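Local coordinates for protein dust mite allergen (Dermatophagoides pteronyssinus, PDB 4ZCE) that is a major house dust mite allergen recognised by IgE, with a peritrophin-type chitin-binding domain, although the protein does not bind chitin in vitro, at residues E6-F11 and Y24-W29; Y13-K18 and W42-E47. All coordinates share one frame; numbering follows the deposited sequence.

In the fold
The chain starts with a loop that carries Cys7 and leads into strand 12-15. Strand 22-27 follows and pairs with it antiparallel, and strand 30-35 completes the sheet. Contact 1 closes the N-terminal loop onto the end of strand 22-27 and the turn after it, with the Cys7-Cys26 disulfide as the covalent tie. Contact 2 closes the long excursion through strands 22-27 and 30-35, joining strand 12-15 to the C-terminal hairpin of strands 42-43 and 48-49. The two contacts cross: 13-18 lies between 6-11 and 24-29, and 42-47 comes after both. They meet where strands 12-15 and 22-27 pair, through a probable Tyr24 N to Phe14 O hydrogen bond and packing of Phe14 on Pro8 and Cys26.

Contact 1. Residues E6-F11 and Y24-W29; sequences ECPSRF and YICSNW
Arg10 runs extended along the turn at Asn28 and Trp29, with CG anti to the backbone N (chi1 180°). Its CB sits over one face of the indole, 3.4 Å from Trp29 NE1. CG stays near the same NE1 and also meets Asn28 CA. CD leads past the ring to the tip. There NE and NH2 both reach Asn28 OD1, each at 3.0 Å, in two weak, bent hydrogen bonds. The guanidinium and amide planes are 20° apart, and Phe11 CE2 lies over one guanidinium face. Arg10 CA lies over the face of the Trp29 five-membered ring, 3.5 Å from its centroid, in a CH-pi contact. Arg10 O takes a nearly straight bond from Trp29 N (2.9 Å, 176°), in the carbonyl plane on a lone pair. Further along the indole, Cys7 O lies at the ring edge. The buried Cys7 SG-Cys26 SG disulfide (2.1 Å) ties the N-terminal loop of this peritrophin-type domain to the middle strand of its sheet. A water bridges Cys7 N and Trp29 O. The covalent link, the straight backbone bond and the indole packing probably do most to hold loop and turn together, while the exposed Arg10-Asn28 pair adds less.

Contact 2. Residues Y13-K18 and W42-E47; sequences YFADPK and WNEDEE
Asn43 ND2 is gripped by two bonds. It donates to Glu46 OE2 at 3.2 Å and also bonds Thr50 OG1, which ties the turn to the chain end. The amide is fixed at its oxygen too. Glu46 N donates to Asn43 OD1 at 3.2 Å, from above the carbonyl plane and not along a lone pair, and this makes an Asx motif. With Asn43 pointing away, Trp42 turns its side chain to strand 12-15, its CG anti to the backbone N (chi1 -178°). Its six-membered ring meets Tyr13 CB, which is 3.7 Å from Trp42 CZ2, and the two side chains cross at about a right angle. At the pyrrole end, Ala15 CA lies 3.5 Å from Trp42 CD1. In this peritrophin-type chitin-binding domain the contact sets the C-terminal two-stranded hairpin against an outermost strand of the three-stranded sheet. Phe23, from the middle strand, stacks on Trp42. Two waters bridge the segments. One lies in the plane of the indole at its edge, accepts from Trp42 NE1 at 2.9 Å and donates to Tyr13 O. The other accepts from Ala15 N and donates to Glu44 OE2 at 2.9 Å. The extended Glu44 chain brings its CD to 3.7 Å from Ala15 CB. Glu47 O bonds Ser27 OG of the second subunit, whose Phe11 ring meets that of Tyr13.

Contact 1. Residues E6-F11 and Y24-W29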
loop_
_atom_site.group_PDB
_atom_site.type_symbol
_atom_site.label_atom_id
_atom_site.label_comp_id
_atom_site.label_asym_id
_atom_site.label_seq_id
_atom_site.Cartn_x
_atom_site.Cartn_y
_atom_site.Cartn_z
ATOM N N GLU A 6 -4.660 -1.475 18.924
ATOM C CA GLU A 6 -6.011 -1.990 19.114
ATOM C C GLU A 6 -6.908 -1.516 17.963
ATOM O O GLU A 6 -7.019 -0.314 17.697
ATOM C CB GLU A 6 -6.561 -1.520 20.465
ATOM C CG GLU A 6 -7.875 -2.170 20.861
ATOM C CD GLU A 6 -7.724 -3.609 21.316
ATOM O OE1 GLU A 6 -6.597 -4.028 21.636
ATOM O OE2 GLU A 6 -8.748 -4.339 21.374
ATOM N N CYS A 7 -7.561 -2.466 17.299
ATOM C CA CYS A 7 -8.448 -2.151 16.182
ATOM C C CYS A 7 -9.628 -1.299 16.630
ATOM O O CYS A 7 -10.331 -1.684 17.572
ATOM C CB CYS A 7 -8.981 -3.433 15.548
ATOM S SG CYS A 7 -7.749 -4.250 14.520
ATOM N N PRO A 8 -9.848 -0.145 15.971
ATOM C CA PRO A 8 -11.040 0.664 16.273
ATOM C C PRO A 8 -12.322 0.152 15.612
ATOM O O PRO A 8 -13.426 0.477 16.053
ATOM C CB PRO A 8 -10.682 2.037 15.716
ATOM C CG PRO A 8 -9.213 2.035 15.572
ATOM C CD PRO A 8 -8.889 0.624 15.164
ATOM N N SER A 9 -12.175 -0.661 14.573
ATOM C CA SER A 9 -13.316 -1.240 13.889
ATOM C C SER A 9 -12.996 -2.680 13.556
ATOM O O SER A 9 -11.836 -3.077 13.526
ATOM C CB SER A 9 -13.618 -0.453 12.612
ATOM O OG SER A 9 -13.653 0.940 12.876
ATOM N N ARG A 10 -14.027 -3.439 13.249
ATOM C CA ARG A 10 -13.898 -4.834 12.953
ATOM C C ARG A 10 -13.009 -5.038 11.720
ATOM O O ARG A 10 -12.213 -5.903 11.689
ATOM C CB ARG A 10 -15.299 -5.461 12.735
ATOM C CG ARG A 10 -15.276 -6.906 12.421
ATOM C CD ARG A 10 -16.695 -7.437 12.248
ATOM N NE ARG A 10 -16.638 -8.831 11.994
ATOM C CZ ARG A 10 -17.515 -9.460 11.235
ATOM N NH1 ARG A 10 -18.527 -8.794 10.682
ATOM N NH2 ARG A 10 -17.366 -10.737 11.026
ATOM N N PHE A 11 -13.274 -4.221 10.721
ATOM C CA PHE A 11 -12.534 -4.172 9.461
ATOM C C PHE A 11 -12.118 -2.739 9.219
ATOM O O PHE A 11 -12.884 -1.811 9.457
ATOM C CB PHE A 11 -13.407 -4.654 8.298
ATOM C CG PHE A 11 -13.809 -6.086 8.419
ATOM C CD1 PHE A 11 -12.898 -7.091 8.187
ATOM C CD2 PHE A 11 -15.097 -6.427 8.793
ATOM C CE1 PHE A 11 -13.260 -8.415 8.313
ATOM C CE2 PHE A 11 -15.461 -7.750 8.913
ATOM C CZ PHE A 11 -14.540 -8.743 8.673
ATOM N N TYR A 24 -2.008 -0.188 9.626
ATOM C CA TYR A 24 -2.575 -1.406 10.158
ATOM C C TYR A 24 -3.825 -1.798 9.381
ATOM O O TYR A 24 -4.651 -0.956 9.037
ATOM C CB TYR A 24 -2.928 -1.239 11.641
ATOM C CG TYR A 24 -1.720 -1.089 12.538
ATOM C CD1 TYR A 24 -1.269 0.170 12.911
ATOM C CD2 TYR A 24 -1.036 -2.199 13.015
ATOM C CE1 TYR A 24 -0.162 0.322 13.746
ATOM C CE2 TYR A 24 0.062 -2.058 13.851
ATOM C CZ TYR A 24 0.498 -0.794 14.205
ATOM O OH TYR A 24 1.602 -0.675 15.031
ATOM N N ILE A 25 -3.963 -3.087 9.121
ATOM C CA ILE A 25 -5.180 -3.613 8.529
ATOM C C ILE A 25 -5.884 -4.450 9.579
ATOM O O ILE A 25 -5.277 -5.356 10.168
ATOM C CB ILE A 25 -4.900 -4.479 7.278
ATOM C CG1 ILE A 25 -4.067 -3.697 6.259
ATOM C CG2 ILE A 25 -6.217 -4.928 6.669
ATOM C CD1 ILE A 25 -3.657 -4.513 5.028
ATOM N N CYS A 26 -7.148 -4.120 9.830
ATOM C CA CYS A 26 -7.966 -4.848 10.791
ATOM C C CYS A 26 -8.932 -5.779 10.066
ATOM O O CYS A 26 -9.585 -5.389 9.098
ATOM C CB CYS A 26 -8.738 -3.883 11.694
ATOM S SG CYS A 26 -7.668 -3.000 12.881
ATOM N N SER A 27 -8.988 -7.015 10.549
ATOM C CA SER A 27 -9.940 -8.005 10.068
ATOM C C SER A 27 -10.451 -8.775 11.290
ATOM O O SER A 27 -9.659 -9.375 12.029
ATOM C CB SER A 27 -9.251 -8.939 9.074
ATOM O OG SER A 27 -10.167 -9.902 8.585
ATOM N N ASN A 28 -11.768 -8.740 11.491
ATOM C CA ASN A 28 -12.392 -9.315 12.682
ATOM C C ASN A 28 -11.686 -8.843 13.953
ATOM O O ASN A 28 -11.386 -9.639 14.850
ATOM C CB ASN A 28 -12.425 -10.847 12.610
ATOM C CG ASN A 28 -13.370 -11.356 11.538
ATOM O OD1 ASN A 28 -14.385 -10.734 11.260
ATOM N ND2 ASN A 28 -13.042 -12.487 10.931
ATOM N N TRP A 29 -11.415 -7.539 14.005
ATOM C CA TRP A 29 -10.807 -6.886 15.172
ATOM C C TRP A 29 -9.354 -7.284 15.463
ATOM O O TRP A 29 -8.804 -6.878 16.497
ATOM C CB TRP A 29 -11.668 -7.081 16.437
ATOM C CG TRP A 29 -13.080 -6.505 16.332
ATOM C CD1 TRP A 29 -14.232 -7.188 16.042
ATOM C CD2 TRP A 29 -13.465 -5.137 16.509
ATOM N NE1 TRP A 29 -15.300 -6.331 16.033
ATOM C CE2 TRP A 29 -14.863 -5.066 16.317
ATOM C CE3 TRP A 29 -12.767 -3.965 16.818
ATOM C CZ2 TRP A 29 -15.566 -3.871 16.418
ATOM C CZ3 TRP A 29 -13.469 -2.779 16.915
ATOM C CH2 TRP A 29 -14.855 -2.742 16.715
HETATM O O HOH W 1 -7.321 -5.281 18.136
#

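Contact 2. Residues Y13-K18 and W42-E47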
loop_
_atom_site.group_PDB
_atom_site.type_symbol
_atom_site.label_atom_id
_atom_site.label_comp_id
_atom_site.label_asym_id
_atom_site.label_seq_id
_atom_site.Cartn_x
_atom_site.Cartn_y
_atom_site.Cartn_z
ATOM N N TYR A 13 -8.609 0.098 7.683
ATOM C CA TYR A 13 -7.230 0.468 7.417
ATOM C C TYR A 13 -6.937 1.699 8.246
ATOM O O TYR A 13 -7.673 2.687 8.163
ATOM C CB TYR A 13 -7.041 0.815 5.938
ATOM C CG TYR A 13 -7.133 -0.375 5.020
ATOM C CD1 TYR A 13 -8.364 -0.936 4.700
ATOM C CD2 TYR A 13 -5.993 -0.943 4.475
ATOM C CE1 TYR A 13 -8.447 -2.046 3.866
ATOM C CE2 TYR A 13 -6.066 -2.054 3.641
ATOM C CZ TYR A 13 -7.291 -2.595 3.341
ATOM O OH TYR A 13 -7.333 -3.695 2.511
ATOM N N PHE A 14 -5.872 1.641 9.044
ATOM C CA PHE A 14 -5.571 2.690 10.011
ATOM C C PHE A 14 -4.120 3.103 10.012
ATOM O O PHE A 14 -3.214 2.306 9.796
ATOM C CB PHE A 14 -5.970 2.230 11.410
ATOM C CG PHE A 14 -7.406 1.820 11.497
ATOM C CD1 PHE A 14 -8.390 2.767 11.686
ATOM C CD2 PHE A 14 -7.777 0.498 11.336
ATOM C CE1 PHE A 14 -9.713 2.390 11.741
ATOM C CE2 PHE A 14 -9.094 0.129 11.392
ATOM C CZ PHE A 14 -10.059 1.073 11.587
ATOM N N ALA A 15 -3.911 4.383 10.265
ATOM C CA ALA A 15 -2.579 4.929 10.329
ATOM C C ALA A 15 -1.770 4.285 11.441
ATOM O O ALA A 15 -2.314 3.880 12.476
ATOM C CB ALA A 15 -2.651 6.412 10.550
ATOM N N ASP A 16 -0.464 4.212 11.209
ATOM C CA ASP A 16 0.500 3.906 12.253
ATOM C C ASP A 16 1.013 5.239 12.794
ATOM O O ASP A 16 1.786 5.918 12.125
ATOM C CB ASP A 16 1.655 3.074 11.690
ATOM C CG ASP A 16 2.686 2.720 12.740
ATOM O OD1 ASP A 16 2.618 3.276 13.857
ATOM O OD2 ASP A 16 3.576 1.894 12.452
ATOM N N PRO A 17 0.606 5.622 14.019
ATOM C CA PRO A 17 1.046 6.914 14.562
ATOM C C PRO A 17 2.565 7.040 14.765
ATOM O O PRO A 17 3.050 8.159 14.960
ATOM C CB PRO A 17 0.308 7.001 15.910
ATOM C CG PRO A 17 -0.177 5.623 16.199
ATOM C CD PRO A 17 -0.369 4.950 14.893
ATOM N N LYS A 18 3.297 5.930 14.704
ATOM C CA LYS A 18 4.748 5.943 14.933
ATOM C C LYS A 18 5.568 6.070 13.656
ATOM O O LYS A 18 6.760 6.384 13.705
ATOM C CB LYS A 18 5.193 4.660 15.629
ATOM C CG LYS A 18 4.751 4.531 17.085
ATOM C CD LYS A 18 5.545 3.452 17.827
ATOM N N TRP A 42 1.391 6.693 4.249
ATOM C CA TRP A 42 -0.005 6.357 4.473
ATOM C C TRP A 42 -0.842 7.608 4.409
ATOM O O TRP A 42 -0.487 8.627 5.002
ATOM C CB TRP A 42 -0.198 5.698 5.832
ATOM C CG TRP A 42 -1.606 5.318 6.037
ATOM C CD1 TRP A 42 -2.482 5.863 6.919
ATOM C CD2 TRP A 42 -2.338 4.338 5.293
ATOM N NE1 TRP A 42 -3.718 5.273 6.788
ATOM C CE2 TRP A 42 -3.651 4.325 5.800
ATOM C CE3 TRP A 42 -2.004 3.459 4.261
ATOM C CZ2 TRP A 42 -4.625 3.480 5.304
ATOM C CZ3 TRP A 42 -2.967 2.618 3.781
ATOM C CH2 TRP A 42 -4.264 2.626 4.305
ATOM N N ASN A 43 -1.932 7.525 3.660
ATOM C CA ASN A 43 -2.876 8.621 3.461
ATOM C C ASN A 43 -4.201 8.200 4.096
ATOM O O ASN A 43 -4.954 7.405 3.529
ATOM C CB ASN A 43 -3.002 8.883 1.951
ATOM C CG ASN A 43 -4.067 9.921 1.593
ATOM O OD1 ASN A 43 -4.900 10.302 2.409
ATOM N ND2 ASN A 43 -4.051 10.359 0.344
ATOM N N GLU A 44 -4.452 8.694 5.307
ATOM C CA GLU A 44 -5.622 8.298 6.094
ATOM C C GLU A 44 -6.926 8.570 5.362
ATOM O O GLU A 44 -7.862 7.769 5.396
ATOM C CB GLU A 44 -5.644 9.095 7.401
ATOM C CG GLU A 44 -4.554 8.706 8.358
ATOM C CD GLU A 44 -4.735 9.310 9.743
ATOM O OE1 GLU A 44 -3.857 10.100 10.155
ATOM O OE2 GLU A 44 -5.735 8.976 10.420
ATOM N N ASP A 45 -6.983 9.728 4.720
ATOM C CA ASP A 45 -8.225 10.184 4.121
ATOM C C ASP A 45 -8.649 9.240 3.009
ATOM O O ASP A 45 -9.844 9.027 2.778
ATOM C CB ASP A 45 -8.050 11.585 3.554
ATOM C CG ASP A 45 -8.037 12.665 4.628
ATOM O OD1 ASP A 45 -8.371 12.355 5.787
ATOM O OD2 ASP A 45 -7.701 13.825 4.301
ATOM N N GLU A 46 -7.665 8.664 2.329
ATOM C CA GLU A 46 -7.935 7.822 1.169
ATOM C C GLU A 46 -7.678 6.352 1.389
ATOM O O GLU A 46 -7.868 5.546 0.474
ATOM C CB GLU A 46 -7.146 8.349 -0.007
ATOM C CG GLU A 46 -7.535 9.780 -0.263
ATOM C CD GLU A 46 -7.094 10.288 -1.600
ATOM O OE1 GLU A 46 -7.467 9.672 -2.621
ATOM O OE2 GLU A 46 -6.385 11.317 -1.626
ATOM N N GLU A 47 -7.280 6.005 2.610
ATOM C CA GLU A 47 -7.056 4.621 2.974
ATOM C C GLU A 47 -6.180 3.971 1.929
ATOM O O GLU A 47 -6.461 2.887 1.423
ATOM C CB GLU A 47 -8.388 3.892 3.165
ATOM C CG GLU A 47 -9.104 4.396 4.406
ATOM C CD GLU A 47 -10.289 3.555 4.832
ATOM O OE1 GLU A 47 -10.704 2.661 4.067
ATOM O OE2 GLU A 47 -10.801 3.795 5.949
HETATM O O HOH W 2 -6.430 5.249 7.711
HETATM O O HOH W 3 -6.216 6.195 11.066
#